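Local coordinates for putative lipoprotein YerB (Bacillus subtilis, PDB 2PSB) that is of unknown function but is a putative membrane lipoprotein that interacts with the helicase PcrA, at residues Leu49-Ile54 with Arg220-Pro225; Glu57-Gly62 with Ile297-Asp302; Ile99-Gly104 with Ser143-Asp148; Gln163-Leu168 with Asn274-Pro279; Ile266-Lys271 with Lys284-Val289. All blocks are in the same frame, centred on the assembly; numbering follows the deposited sequence.

Contact 1 of 5, residues Leu49-Ile54 with Arg220-Pro225; sequences LSKADI and RETGKP
The short connection between strands 215-219 and 224-225, antiparallel neighbours at one border of a six-stranded sheet, brings Thr-222 against Ser-50 and Lys-51, which lie in the loop before strand 54-59. A single methyl carries the contact. Thr-222 CG2 rests 3.9 Å from Lys-51 NZ, the two side chains meeting tip to tip, and 4.1 Å from Ser-50 OG. The methyl therefore leans on a polar pair, because Lys-51 NZ donates a hydrogen bond of 3.0 Å to Ser-50 OG. The lysine does so by doubling back: its chain bends at chi2 (-61°) and again at chi4 (-61°), which returns the ammonium group to the residue just before it. Ser-50 OG is also hydrogen-bonded to Asp-219 OD2, at the end of strand 215-219, and Thr-222 OG1 to the backbone oxygen of Asp-219. An alanine in place of Ser-50 removes the hydroxyl that joins Lys-51 NZ and Asp-219 OD2, and would probably leave both without that partner and the lysine end able to turn away from the methyl. The example illustrates how a small surface contact, here 89 Å² in all and joining residues of the N- and C-terminal DUF3048 regions, can be organised by a residue outside both segments, Asp-219: ammonium, hydroxyl and carboxylate form a chain beside which the threonine methyl contributes van der Waals contact alone.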
# COMPACT_ATOMS: atom_id res chain seq x y z
N LEU A 49 -2.79 1.97 9.44
CA LEU A 49 -2.98 2.48 8.08
C LEU A 49 -3.23 3.99 7.98
O LEU A 49 -3.11 4.56 6.89
CB LEU A 49 -4.11 1.73 7.36
CG LEU A 49 -3.83 0.27 7.00
CD1 LEU A 49 -4.89 -0.25 6.03
CD2 LEU A 49 -2.44 0.15 6.36
N SER A 50 -3.55 4.65 9.09
CA SER A 50 -3.78 6.09 9.06
C SER A 50 -2.46 6.86 9.11
O SER A 50 -2.42 8.07 8.85
CB SER A 50 -4.66 6.54 10.23
OG SER A 50 -4.08 6.23 11.48
N LYS A 51 -1.38 6.16 9.43
CA LYS A 51 -0.06 6.78 9.50
C LYS A 51 0.74 6.54 8.22
O LYS A 51 1.81 7.12 8.05
CB LYS A 51 0.74 6.23 10.69
CG LYS A 51 0.10 6.42 12.04
CD LYS A 51 -0.11 7.87 12.37
CE LYS A 51 -0.91 8.03 13.66
NZ LYS A 51 -2.29 7.44 13.57
N ALA A 52 0.24 5.69 7.32
CA ALA A 52 0.94 5.38 6.08
C ALA A 52 0.82 6.48 5.03
O ALA A 52 -0.27 7.04 4.83
CB ALA A 52 0.43 4.05 5.49
N ASP A 53 1.92 6.80 4.37
CA ASP A 53 1.89 7.83 3.34
C ASP A 53 1.27 7.28 2.05
O ASP A 53 0.50 7.97 1.38
CB ASP A 53 3.29 8.36 3.07
CG ASP A 53 3.96 8.93 4.31
OD1 ASP A 53 3.25 9.41 5.21
OD2 ASP A 53 5.20 8.94 4.39
N ILE A 54 1.60 6.03 1.74
CA ILE A 54 1.11 5.35 0.55
C ILE A 54 0.67 3.95 0.90
O ILE A 54 1.37 3.24 1.62
CB ILE A 54 2.20 5.20 -0.53
CG1 ILE A 54 2.81 6.56 -0.87
CG2 ILE A 54 1.62 4.54 -1.78
CD1 ILE A 54 4.15 6.44 -1.56
N ARG A 220 -7.94 0.47 13.56
CA ARG A 220 -8.22 -0.02 14.89
C ARG A 220 -7.52 0.80 15.97
O ARG A 220 -8.06 1.00 17.05
CB ARG A 220 -7.80 -1.49 15.05
CG ARG A 220 -8.03 -2.03 16.47
CD ARG A 220 -7.38 -3.39 16.69
NE ARG A 220 -7.85 -4.41 15.75
CZ ARG A 220 -9.03 -5.02 15.82
NH1 ARG A 220 -9.88 -4.72 16.80
NH2 ARG A 220 -9.37 -5.93 14.90
N GLU A 221 -6.33 1.30 15.66
CA GLU A 221 -5.55 2.07 16.62
C GLU A 221 -6.12 3.44 17.00
O GLU A 221 -5.87 3.93 18.10
CB GLU A 221 -4.11 2.22 16.11
CG GLU A 221 -3.40 0.88 15.92
CD GLU A 221 -3.49 -0.05 17.15
OE1 GLU A 221 -3.09 0.37 18.26
OE2 GLU A 221 -3.97 -1.20 17.01
N THR A 222 -6.90 4.04 16.10
CA THR A 222 -7.52 5.33 16.38
C THR A 222 -9.04 5.23 16.45
O THR A 222 -9.70 6.11 17.02
CB THR A 222 -7.21 6.36 15.28
OG1 THR A 222 -7.69 5.86 14.01
CG2 THR A 222 -5.72 6.63 15.20
N GLY A 223 -9.59 4.16 15.89
CA GLY A 223 -11.03 4.02 15.87
C GLY A 223 -11.59 5.08 14.93
O GLY A 223 -12.80 5.26 14.84
N LYS A 224 -10.70 5.76 14.21
CA LYS A 224 -11.10 6.81 13.27
C LYS A 224 -10.91 6.38 11.81
O LYS A 224 -10.00 5.63 11.50
CB LYS A 224 -10.30 8.09 13.53
CG LYS A 224 -10.44 8.66 14.93
CD LYS A 224 -9.53 9.87 15.08
CE LYS A 224 -9.62 10.51 16.45
NZ LYS A 224 -8.81 11.77 16.52
N PRO A 225 -11.78 6.87 10.91
CA PRO A 225 -11.66 6.51 9.50
C PRO A 225 -10.35 7.01 8.90
O PRO A 225 -9.83 8.05 9.31
CB PRO A 225 -12.88 7.17 8.86
CG PRO A 225 -13.88 7.20 9.97
CD PRO A 225 -13.02 7.62 11.15

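Contact 2 of 5, residues Glu57-Gly62 with Ile297-Asp302; sequences EALAEG and IVPDLD
Ile-297 O is held by two groups, a water and the hydroxyl of Tyr-188, and the water carries the link on to Leu-59. It donates to Ile-297 O at 3.1 Å and accepts from Leu-59 N at 2.8 Å. One step earlier the same two strands, 54-59 and 293-298, are joined directly: Ile-297 N gives a nearly straight hydrogen bond (171°) to Glu-57 O, 2.9 Å away. Glu-57 is also paired through its backbone with Ile-295, as in a regular parallel pair. Continued regularly, the pattern would put Leu-59 N on Ile-297 O, yet that nitrogen and oxygen stand 4.8 Å apart and the water fills the interval. Ala-58 CB packs on Ile-297 CB at 4.1 Å, and farther along Leu-59 CD1 comes to 4.3 Å from Pro-299 CD. Leu-59 reaches the proline with CG anti to its carbonyl carbon (chi1 -75°) and the chain then extended. His-238, from strand 230-240 on the far side of strand 293-298, touches Leu-59, Ile-297 and Pro-299 alike. The carboxylate of Glu-57 is engaged elsewhere, by Thr-65 and in a salt bridge with Arg-210. The case shows how a parallel pair can end in a buried setting: as the strands part, a bridging water takes over from the direct bond and satisfies an amide and a carbonyl that can no longer reach each other.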
# COMPACT_ATOMS: atom_id res chain seq x y z
N GLU A 57 -3.09 -1.57 -2.80
CA GLU A 57 -3.94 -2.74 -2.72
C GLU A 57 -3.86 -3.50 -4.03
O GLU A 57 -3.88 -2.90 -5.10
CB GLU A 57 -5.39 -2.32 -2.42
CG GLU A 57 -6.41 -3.46 -2.38
CD GLU A 57 -7.81 -2.98 -2.00
OE1 GLU A 57 -8.64 -3.83 -1.63
OE2 GLU A 57 -8.08 -1.75 -2.08
N ALA A 58 -3.76 -4.82 -3.94
CA ALA A 58 -3.69 -5.66 -5.13
C ALA A 58 -4.13 -7.06 -4.77
O ALA A 58 -4.13 -7.45 -3.59
CB ALA A 58 -2.25 -5.69 -5.70
N LEU A 59 -4.54 -7.82 -5.79
CA LEU A 59 -4.99 -9.19 -5.56
C LEU A 59 -3.83 -10.03 -5.09
O LEU A 59 -2.72 -9.89 -5.60
CB LEU A 59 -5.56 -9.82 -6.85
CG LEU A 59 -6.96 -9.36 -7.30
CD1 LEU A 59 -7.27 -9.91 -8.67
CD2 LEU A 59 -7.99 -9.81 -6.29
N ALA A 60 -4.08 -10.88 -4.11
CA ALA A 60 -3.06 -11.76 -3.57
C ALA A 60 -3.59 -13.20 -3.57
O ALA A 60 -3.38 -13.96 -4.52
CB ALA A 60 -2.70 -11.33 -2.15
N GLU A 61 -4.30 -13.55 -2.50
CA GLU A 61 -4.87 -14.89 -2.33
C GLU A 61 -6.27 -15.00 -2.96
O GLU A 61 -7.23 -14.41 -2.46
CB GLU A 61 -4.95 -15.21 -0.83
CG GLU A 61 -5.20 -16.67 -0.46
CD GLU A 61 -3.96 -17.55 -0.59
OE1 GLU A 61 -3.95 -18.64 0.02
OE2 GLU A 61 -3.00 -17.16 -1.29
N GLY A 62 -6.39 -15.74 -4.05
CA GLY A 62 -7.68 -15.90 -4.70
C GLY A 62 -8.32 -14.58 -5.07
O GLY A 62 -7.75 -13.80 -5.83
N ILE A 297 -4.48 -1.48 -7.61
CA ILE A 297 -4.09 -2.16 -8.83
C ILE A 297 -5.21 -3.13 -9.22
O ILE A 297 -5.70 -3.92 -8.39
CB ILE A 297 -2.76 -2.90 -8.64
CG1 ILE A 297 -1.62 -1.88 -8.56
CG2 ILE A 297 -2.53 -3.90 -9.79
CD1 ILE A 297 -0.34 -2.41 -7.91
N VAL A 298 -5.64 -3.04 -10.47
CA VAL A 298 -6.71 -3.89 -10.98
C VAL A 298 -6.30 -4.54 -12.30
O VAL A 298 -5.52 -3.98 -13.05
CB VAL A 298 -8.01 -3.06 -11.25
CG1 VAL A 298 -8.38 -2.26 -10.01
CG2 VAL A 298 -7.80 -2.14 -12.45
N PRO A 299 -6.81 -5.75 -12.57
CA PRO A 299 -6.46 -6.41 -13.83
C PRO A 299 -7.32 -5.90 -15.01
O PRO A 299 -7.05 -6.22 -16.16
CB PRO A 299 -6.70 -7.89 -13.53
CG PRO A 299 -7.77 -7.86 -12.49
CD PRO A 299 -7.38 -6.71 -11.61
N ASP A 300 -8.33 -5.09 -14.70
CA ASP A 300 -9.21 -4.53 -15.73
C ASP A 300 -9.79 -3.20 -15.26
O ASP A 300 -10.58 -3.15 -14.32
CB ASP A 300 -10.34 -5.50 -16.06
CG ASP A 300 -11.24 -5.00 -17.18
OD1 ASP A 300 -12.20 -5.71 -17.52
OD2 ASP A 300 -11.01 -3.90 -17.71
N LEU A 301 -9.40 -2.13 -15.94
CA LEU A 301 -9.85 -0.79 -15.61
C LEU A 301 -11.38 -0.73 -15.57
O LEU A 301 -11.97 0.26 -15.14
CB LEU A 301 -9.30 0.20 -16.65
CG LEU A 301 -8.98 1.63 -16.22
CD1 LEU A 301 -10.26 2.43 -16.13
CD2 LEU A 301 -8.23 1.63 -14.89
N ASP A 302 -12.01 -1.82 -16.00
CA ASP A 302 -13.47 -1.91 -16.02
C ASP A 302 -14.00 -2.15 -14.62
O ASP A 302 -15.18 -1.91 -14.34
CB ASP A 302 -13.90 -3.06 -16.94
CG ASP A 302 -15.11 -2.72 -17.78
OD1 ASP A 302 -15.72 -3.66 -18.34
OD2 ASP A 302 -15.44 -1.52 -17.90
O HOH W 1 -4.52 -6.80 -8.44

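Contact 3 of 5, residues Ile99-Gly104 with Ser143-Asp148; sequences IFVHHG and SYTSYD
The imidazole of His-103 receives Ser-143 OG at its edge, in the ring plane, and forms an edge-to-face pair with the ring of Phe-131. His-102, the next residue back, has Phe-100 CE2 over one face, 3.8 Å above the plane and offset toward the rim, with Phe-100 O and Gly-104 O at its edge. The setting is two layers of strand face to face: strand 99-102, lying between parallel strands 33-37 and 120-122, is packed against strand 143-146, the middle member of a three-stranded antiparallel sheet. The touching parts run almost oppositely, 157° apart. Between His-103 ND1 and Ser-143 OG there is a short hydrogen bond of 2.7 Å, noticeably bent at 140°. Both side chains extend toward the other layer with the first group beyond CB anti to the backbone N (chi1 -161° for His-103). A leucine in place of His-103 would probably deprive the Ser-143 hydroxyl of this mate and Phe-131 of its ring partner. On the backbone side, His-103 O makes a weak hydrogen bond with Ser-84 OG, a hydroxyl that can carry phosphate in the cell but is unmodified here. Thr-145 keeps its own hydroxyl occupied with Leu-130 O and offers its methyl to the opposing layer. That methyl, Thr-145 CG2, comes to 4.4 Å from Val-101 CG1.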
# COMPACT_ATOMS: atom_id res chain seq x y z
N ILE A 99 12.51 -0.87 3.95
CA ILE A 99 12.72 -2.06 4.75
C ILE A 99 11.40 -2.80 4.54
O ILE A 99 10.33 -2.27 4.83
CB ILE A 99 12.90 -1.70 6.23
CG1 ILE A 99 14.28 -1.07 6.43
CG2 ILE A 99 12.70 -2.93 7.11
CD1 ILE A 99 14.45 -0.36 7.77
N PHE A 100 11.50 -4.02 4.00
CA PHE A 100 10.35 -4.85 3.68
C PHE A 100 9.91 -5.75 4.83
O PHE A 100 10.60 -6.70 5.19
CB PHE A 100 10.69 -5.70 2.46
CG PHE A 100 9.50 -6.37 1.84
CD1 PHE A 100 8.50 -5.61 1.24
CD2 PHE A 100 9.41 -7.76 1.81
CE1 PHE A 100 7.41 -6.23 0.61
CE2 PHE A 100 8.31 -8.39 1.18
CZ PHE A 100 7.31 -7.62 0.58
N VAL A 101 8.75 -5.45 5.40
CA VAL A 101 8.24 -6.23 6.51
C VAL A 101 7.09 -7.11 6.02
O VAL A 101 6.21 -6.64 5.29
CB VAL A 101 7.77 -5.32 7.65
CG1 VAL A 101 7.35 -6.17 8.86
CG2 VAL A 101 8.88 -4.37 8.02
N HIS A 102 7.11 -8.38 6.42
CA HIS A 102 6.08 -9.32 6.00
C HIS A 102 6.00 -10.52 6.92
O HIS A 102 6.56 -10.53 8.02
CB HIS A 102 6.35 -9.80 4.58
CG HIS A 102 7.65 -10.53 4.44
ND1 HIS A 102 8.87 -9.95 4.72
CD2 HIS A 102 7.92 -11.80 4.05
CE1 HIS A 102 9.83 -10.83 4.52
NE2 HIS A 102 9.29 -11.96 4.11
N HIS A 103 5.31 -11.56 6.46
CA HIS A 103 5.16 -12.77 7.24
C HIS A 103 4.76 -13.91 6.32
O HIS A 103 3.57 -14.10 6.02
CB HIS A 103 4.12 -12.58 8.34
CG HIS A 103 4.22 -13.58 9.45
ND1 HIS A 103 3.58 -13.43 10.65
CD2 HIS A 103 4.92 -14.74 9.54
CE1 HIS A 103 3.88 -14.44 11.45
NE2 HIS A 103 4.69 -15.25 10.79
N GLY A 104 5.76 -14.67 5.89
CA GLY A 104 5.53 -15.77 4.98
C GLY A 104 5.77 -15.22 3.59
O GLY A 104 6.06 -14.03 3.43
N SER A 143 -1.30 -11.73 13.50
CA SER A 143 0.12 -11.42 13.54
C SER A 143 0.49 -9.93 13.37
O SER A 143 0.28 -9.34 12.30
CB SER A 143 0.82 -12.26 12.47
OG SER A 143 2.18 -11.90 12.35
N TYR A 144 1.04 -9.33 14.43
CA TYR A 144 1.43 -7.93 14.41
C TYR A 144 2.88 -7.67 14.84
O TYR A 144 3.55 -8.54 15.40
CB TYR A 144 0.57 -7.10 15.36
CG TYR A 144 -0.91 -7.10 15.07
CD1 TYR A 144 -1.71 -8.19 15.44
CD2 TYR A 144 -1.51 -6.02 14.43
CE1 TYR A 144 -3.07 -8.21 15.16
CE2 TYR A 144 -2.87 -6.02 14.14
CZ TYR A 144 -3.64 -7.12 14.50
OH TYR A 144 -4.98 -7.13 14.20
N THR A 145 3.33 -6.44 14.58
CA THR A 145 4.64 -5.97 15.01
C THR A 145 4.46 -4.48 15.27
O THR A 145 3.33 -3.99 15.26
CB THR A 145 5.75 -6.17 13.98
OG1 THR A 145 6.99 -5.74 14.55
CG2 THR A 145 5.48 -5.36 12.72
N SER A 146 5.56 -3.77 15.51
CA SER A 146 5.50 -2.34 15.79
C SER A 146 6.74 -1.67 15.24
O SER A 146 7.74 -2.34 15.00
CB SER A 146 5.42 -2.10 17.30
OG SER A 146 6.64 -2.45 17.94
N TYR A 147 6.69 -0.36 15.04
CA TYR A 147 7.86 0.34 14.53
C TYR A 147 9.04 0.15 15.49
O TYR A 147 10.18 0.01 15.07
CB TYR A 147 7.59 1.84 14.35
CG TYR A 147 8.80 2.59 13.83
CD1 TYR A 147 9.51 2.11 12.74
CD2 TYR A 147 9.23 3.79 14.42
CE1 TYR A 147 10.62 2.77 12.24
CE2 TYR A 147 10.35 4.48 13.92
CZ TYR A 147 11.04 3.96 12.82
OH TYR A 147 12.12 4.61 12.28
N ASP A 148 8.76 0.14 16.78
CA ASP A 148 9.81 -0.05 17.78
C ASP A 148 10.45 -1.43 17.59
O ASP A 148 11.68 -1.55 17.62
CB ASP A 148 9.23 0.06 19.20
CG ASP A 148 10.32 0.17 20.25
OD1 ASP A 148 10.95 1.25 20.34
OD2 ASP A 148 10.54 -0.81 20.99

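Contact 4 of 5, residues Gln163-Leu168 with Asn274-Pro279; sequences QETNPL and NGRIVP
Arg-276 reaches from its strand to Asn-166 as a straight arm. From CB the chain sets off with CG anti to the carbonyl carbon (chi1 -58°) and stays extended through CD to NE, which hydrogen-bonds to Gly-95 O. At the tip, NH1 and NH2 grip one acceptor end-on, each 2.7 Å from Asn-166 O, which lies in the guanidinium plane. The two bonds differ at the acceptor: NH2 sits in the carbonyl plane on a lone pair, whereas NH1 stands 40° out of that plane. Leu-168 crosses the arm obliquely and brings CD1 to 3.3 Å from NH1, a tight approach, while Asn-166 CB lies 4.0 Å from NH2. With NE also engaged, the guanidinium is fixed in rotation by two backbone oxygens. The arm thus starts on strand 276-281, between strands 264-273 and 284-285, passes Gly-95 just after helix 87-94, and ends at the loop leading from helix 147-157 toward strand 183-187.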
# COMPACT_ATOMS: atom_id res chain seq x y z
N GLN A 163 18.10 7.19 5.63
CA GLN A 163 18.49 7.40 4.24
C GLN A 163 17.50 8.38 3.67
O GLN A 163 16.39 8.53 4.17
CB GLN A 163 18.46 6.09 3.44
CG GLN A 163 17.10 5.49 3.22
CD GLN A 163 17.09 4.44 2.12
OE1 GLN A 163 17.96 3.55 2.09
NE2 GLN A 163 16.11 4.52 1.22
N GLU A 164 17.92 9.09 2.63
CA GLU A 164 17.04 10.05 1.99
C GLU A 164 16.44 9.36 0.78
O GLU A 164 17.12 8.63 0.07
CB GLU A 164 17.83 11.29 1.58
CG GLU A 164 18.50 12.00 2.75
CD GLU A 164 19.54 13.02 2.31
OE1 GLU A 164 19.18 14.00 1.63
OE2 GLU A 164 20.73 12.84 2.66
N THR A 165 15.15 9.58 0.55
CA THR A 165 14.49 8.98 -0.59
C THR A 165 14.00 10.07 -1.53
O THR A 165 13.57 11.14 -1.09
CB THR A 165 13.31 8.06 -0.13
OG1 THR A 165 12.06 8.65 -0.48
CG2 THR A 165 13.35 7.84 1.38
N ASN A 166 14.12 9.83 -2.84
CA ASN A 166 13.69 10.82 -3.82
C ASN A 166 12.18 11.01 -3.68
O ASN A 166 11.41 10.05 -3.77
CB ASN A 166 14.04 10.37 -5.24
CG ASN A 166 13.96 11.51 -6.25
OD1 ASN A 166 14.62 12.54 -6.09
ND2 ASN A 166 13.14 11.34 -7.28
N PRO A 167 11.75 12.25 -3.46
CA PRO A 167 10.33 12.59 -3.29
C PRO A 167 9.46 12.36 -4.52
O PRO A 167 9.95 12.29 -5.64
CB PRO A 167 10.36 14.06 -2.90
CG PRO A 167 11.55 14.57 -3.64
CD PRO A 167 12.58 13.47 -3.40
N LEU A 168 8.16 12.25 -4.28
CA LEU A 168 7.21 12.09 -5.36
C LEU A 168 6.96 13.49 -5.91
O LEU A 168 7.52 14.47 -5.41
CB LEU A 168 5.90 11.50 -4.84
CG LEU A 168 5.83 9.97 -4.70
CD1 LEU A 168 7.15 9.41 -4.19
CD2 LEU A 168 4.69 9.62 -3.76
N ASN A 274 12.00 4.13 -12.30
CA ASN A 274 12.81 3.80 -11.14
C ASN A 274 12.05 3.06 -10.05
O ASN A 274 12.07 3.46 -8.89
CB ASN A 274 13.44 5.07 -10.57
CG ASN A 274 14.37 5.75 -11.55
OD1 ASN A 274 15.18 5.09 -12.21
ND2 ASN A 274 14.27 7.07 -11.65
N GLY A 275 11.38 1.97 -10.44
CA GLY A 275 10.62 1.16 -9.50
C GLY A 275 9.31 1.73 -9.01
O GLY A 275 8.69 1.17 -8.10
N ARG A 276 8.87 2.84 -9.58
CA ARG A 276 7.62 3.44 -9.14
C ARG A 276 6.63 3.50 -10.30
O ARG A 276 7.02 3.65 -11.45
CB ARG A 276 7.87 4.85 -8.59
CG ARG A 276 8.86 4.90 -7.43
CD ARG A 276 9.13 6.34 -6.98
NE ARG A 276 10.14 6.40 -5.92
CZ ARG A 276 10.53 7.51 -5.31
NH1 ARG A 276 10.00 8.69 -5.64
NH2 ARG A 276 11.44 7.44 -4.36
N ILE A 277 5.35 3.39 -9.97
CA ILE A 277 4.29 3.46 -10.96
C ILE A 277 3.93 4.93 -11.07
O ILE A 277 3.36 5.53 -10.16
CB ILE A 277 3.08 2.62 -10.50
CG1 ILE A 277 3.52 1.16 -10.35
CG2 ILE A 277 1.94 2.75 -11.50
CD1 ILE A 277 2.50 0.26 -9.69
N VAL A 278 4.30 5.53 -12.19
CA VAL A 278 4.06 6.94 -12.40
C VAL A 278 2.92 7.24 -13.35
O VAL A 278 2.93 6.79 -14.49
CB VAL A 278 5.33 7.63 -12.95
CG1 VAL A 278 5.15 9.14 -12.97
CG2 VAL A 278 6.54 7.23 -12.13
N PRO A 279 1.92 8.02 -12.90
CA PRO A 279 0.79 8.36 -13.77
C PRO A 279 1.30 9.39 -14.78
O PRO A 279 1.91 10.39 -14.40
CB PRO A 279 -0.23 8.95 -12.80
CG PRO A 279 0.66 9.61 -11.75
CD PRO A 279 1.76 8.59 -11.55

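Contact 5 of 5, residues Ile266-Lys271 with Lys284-Val289; sequences IETDWK and KWLPFV
Leu-286 meets Ile-266 and Thr-268 through one methyl, CD1, and van der Waals contact is the whole of the direct interaction. Ile-266 CG2 lies 4.0 Å from Leu-286 CD1, the two side chains lying alongside and pointing opposite ways. Thr-268 instead approaches tip to tip, with its CB 3.7 Å and its OG1 3.3 Å from Leu-286 CD1. Because OG1 stands anti to the backbone N (chi1 -171°), it is the hydroxyl of the threonine that comes closest to the leucine. The polar interactions of the threonine involve backbone oxygens and not the leucine. Its OG1 is 2.9 Å from Asp-269 O and makes a weak hydrogen bond with Val-280 O. Backbone hydrogen bonds run through an intermediary, strand 276-281, which pairs antiparallel with both neighbours: Asp-269 is bonded to Val-280, and Leu-286 to Pro-279. The three successive strands form a beta meander, and the contact joins its first strand to the residue just after its third, over the face of the second, with the CA atoms of Thr-268 and Leu-286 8.6 Å apart. Lys-281 of the middle strand touches both Thr-268 and Leu-286, and Leu-259 lies against the leucine as well. As an instance of side chains spanning a central strand, the contact depends on shape: a leucine methyl bears on a hydroxyl whose hydrogen-bonding needs can be met by nearby backbone oxygens.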
# COMPACT_ATOMS: atom_id res chain seq x y z
N ILE A 266 -9.39 11.82 -13.59
CA ILE A 266 -8.51 12.06 -14.72
C ILE A 266 -8.17 10.73 -15.36
O ILE A 266 -7.71 9.81 -14.68
CB ILE A 266 -7.18 12.70 -14.27
CG1 ILE A 266 -7.45 14.02 -13.54
CG2 ILE A 266 -6.28 12.94 -15.48
CD1 ILE A 266 -6.21 14.64 -12.93
N GLU A 267 -8.42 10.62 -16.66
CA GLU A 267 -8.09 9.39 -17.35
C GLU A 267 -6.60 9.46 -17.61
O GLU A 267 -6.09 10.49 -18.02
CB GLU A 267 -8.85 9.28 -18.68
CG GLU A 267 -10.06 8.37 -18.62
CD GLU A 267 -10.60 8.04 -20.01
OE1 GLU A 267 -11.29 8.90 -20.60
OE2 GLU A 267 -10.31 6.93 -20.50
N THR A 268 -5.89 8.37 -17.35
CA THR A 268 -4.46 8.42 -17.56
C THR A 268 -3.83 7.09 -17.90
O THR A 268 -4.50 6.07 -18.02
CB THR A 268 -3.75 8.98 -16.30
OG1 THR A 268 -2.37 9.22 -16.59
CG2 THR A 268 -3.84 7.98 -15.15
N ASP A 269 -2.52 7.14 -18.09
CA ASP A 269 -1.71 5.97 -18.36
C ASP A 269 -0.76 5.94 -17.19
O ASP A 269 -0.90 6.71 -16.24
CB ASP A 269 -0.91 6.14 -19.66
CG ASP A 269 -1.80 6.09 -20.90
OD1 ASP A 269 -2.38 5.02 -21.16
OD2 ASP A 269 -1.91 7.12 -21.59
N TRP A 270 0.21 5.03 -17.24
CA TRP A 270 1.21 4.91 -16.19
C TRP A 270 2.42 4.16 -16.72
O TRP A 270 2.29 3.21 -17.49
CB TRP A 270 0.64 4.19 -14.96
CG TRP A 270 0.28 2.75 -15.20
CD1 TRP A 270 -0.95 2.26 -15.55
CD2 TRP A 270 1.16 1.62 -15.15
NE1 TRP A 270 -0.89 0.91 -15.73
CE2 TRP A 270 0.40 0.49 -15.49
CE3 TRP A 270 2.52 1.46 -14.86
CZ2 TRP A 270 0.95 -0.80 -15.55
CZ3 TRP A 270 3.07 0.18 -14.91
CH2 TRP A 270 2.29 -0.93 -15.26
N LYS A 271 3.59 4.62 -16.32
CA LYS A 271 4.83 3.98 -16.72
C LYS A 271 5.58 3.73 -15.43
O LYS A 271 5.27 4.33 -14.39
CB LYS A 271 5.69 4.92 -17.58
CG LYS A 271 5.22 5.16 -19.02
CD LYS A 271 6.18 6.14 -19.70
CE LYS A 271 5.67 6.61 -21.07
NZ LYS A 271 5.67 5.55 -22.11
N LYS A 284 3.52 13.80 -20.05
CA LYS A 284 4.02 14.36 -18.80
C LYS A 284 3.48 13.65 -17.57
O LYS A 284 2.41 13.04 -17.61
CB LYS A 284 3.71 15.85 -18.70
CG LYS A 284 2.28 16.22 -19.03
CD LYS A 284 2.06 17.72 -18.91
CE LYS A 284 3.05 18.51 -19.75
NZ LYS A 284 2.79 19.98 -19.65
N TRP A 285 4.25 13.71 -16.50
CA TRP A 285 3.88 13.11 -15.22
C TRP A 285 2.75 13.94 -14.63
O TRP A 285 2.79 15.17 -14.67
CB TRP A 285 5.03 13.18 -14.22
CG TRP A 285 6.25 12.39 -14.54
CD1 TRP A 285 6.73 12.05 -15.78
CD2 TRP A 285 7.20 11.89 -13.60
NE1 TRP A 285 7.92 11.37 -15.66
CE2 TRP A 285 8.24 11.26 -14.33
CE3 TRP A 285 7.28 11.91 -12.19
CZ2 TRP A 285 9.34 10.66 -13.70
CZ3 TRP A 285 8.37 11.31 -11.57
CH2 TRP A 285 9.39 10.69 -12.33
N LEU A 286 1.74 13.26 -14.09
CA LEU A 286 0.65 13.95 -13.42
C LEU A 286 1.10 14.03 -11.96
O LEU A 286 1.57 13.04 -11.40
CB LEU A 286 -0.63 13.13 -13.54
CG LEU A 286 -1.29 13.21 -14.91
CD1 LEU A 286 -2.36 12.14 -15.05
CD2 LEU A 286 -1.87 14.60 -15.11
N PRO A 287 0.99 15.21 -11.33
CA PRO A 287 1.41 15.30 -9.92
C PRO A 287 0.32 14.83 -8.95
O PRO A 287 -0.84 14.66 -9.34
CB PRO A 287 1.72 16.78 -9.76
CG PRO A 287 0.68 17.41 -10.61
CD PRO A 287 0.69 16.54 -11.87
N PHE A 288 0.69 14.62 -7.69
CA PHE A 288 -0.25 14.22 -6.65
C PHE A 288 -0.51 15.43 -5.76
O PHE A 288 0.33 16.34 -5.67
CB PHE A 288 0.30 13.12 -5.73
CG PHE A 288 0.42 11.76 -6.37
CD1 PHE A 288 -0.57 11.28 -7.23
CD2 PHE A 288 1.50 10.94 -6.07
CE1 PHE A 288 -0.47 9.99 -7.78
CE2 PHE A 288 1.61 9.66 -6.62
CZ PHE A 288 0.63 9.18 -7.47
N VAL A 289 -1.66 15.42 -5.09
CA VAL A 289 -2.05 16.46 -4.15
C VAL A 289 -1.32 16.13 -2.84
O VAL A 289 -1.32 14.98 -2.42
CB VAL A 289 -3.57 16.42 -3.86
CG1 VAL A 289 -3.89 17.22 -2.60
CG2 VAL A 289 -4.36 16.95 -5.06

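Contacts 2 and 3 are the buried ones, contacts 1 and 4 lie at the surface, and contact 5 is intermediate. Strand pairing appears in contact 2, where backbone atoms bond directly and through water; contact 3 instead joins facing layers by side chains. At the surface the polar work falls to long, charged chains, a curled lysine in contact 1 and an extended arginine in contact 4. Contacts 4 and 5 share a meander: Val-278 hydrogen-bonds to Lys-271 across its first two strands. Ile-277 also touches Ile-297, tying contact 4 to contact 2, while Ile-54 packs on Leu-168 between contacts 1 and 4. Contacts 3 and 5 lie on opposite sides of the chain's centre, their centres about 31 Å apart.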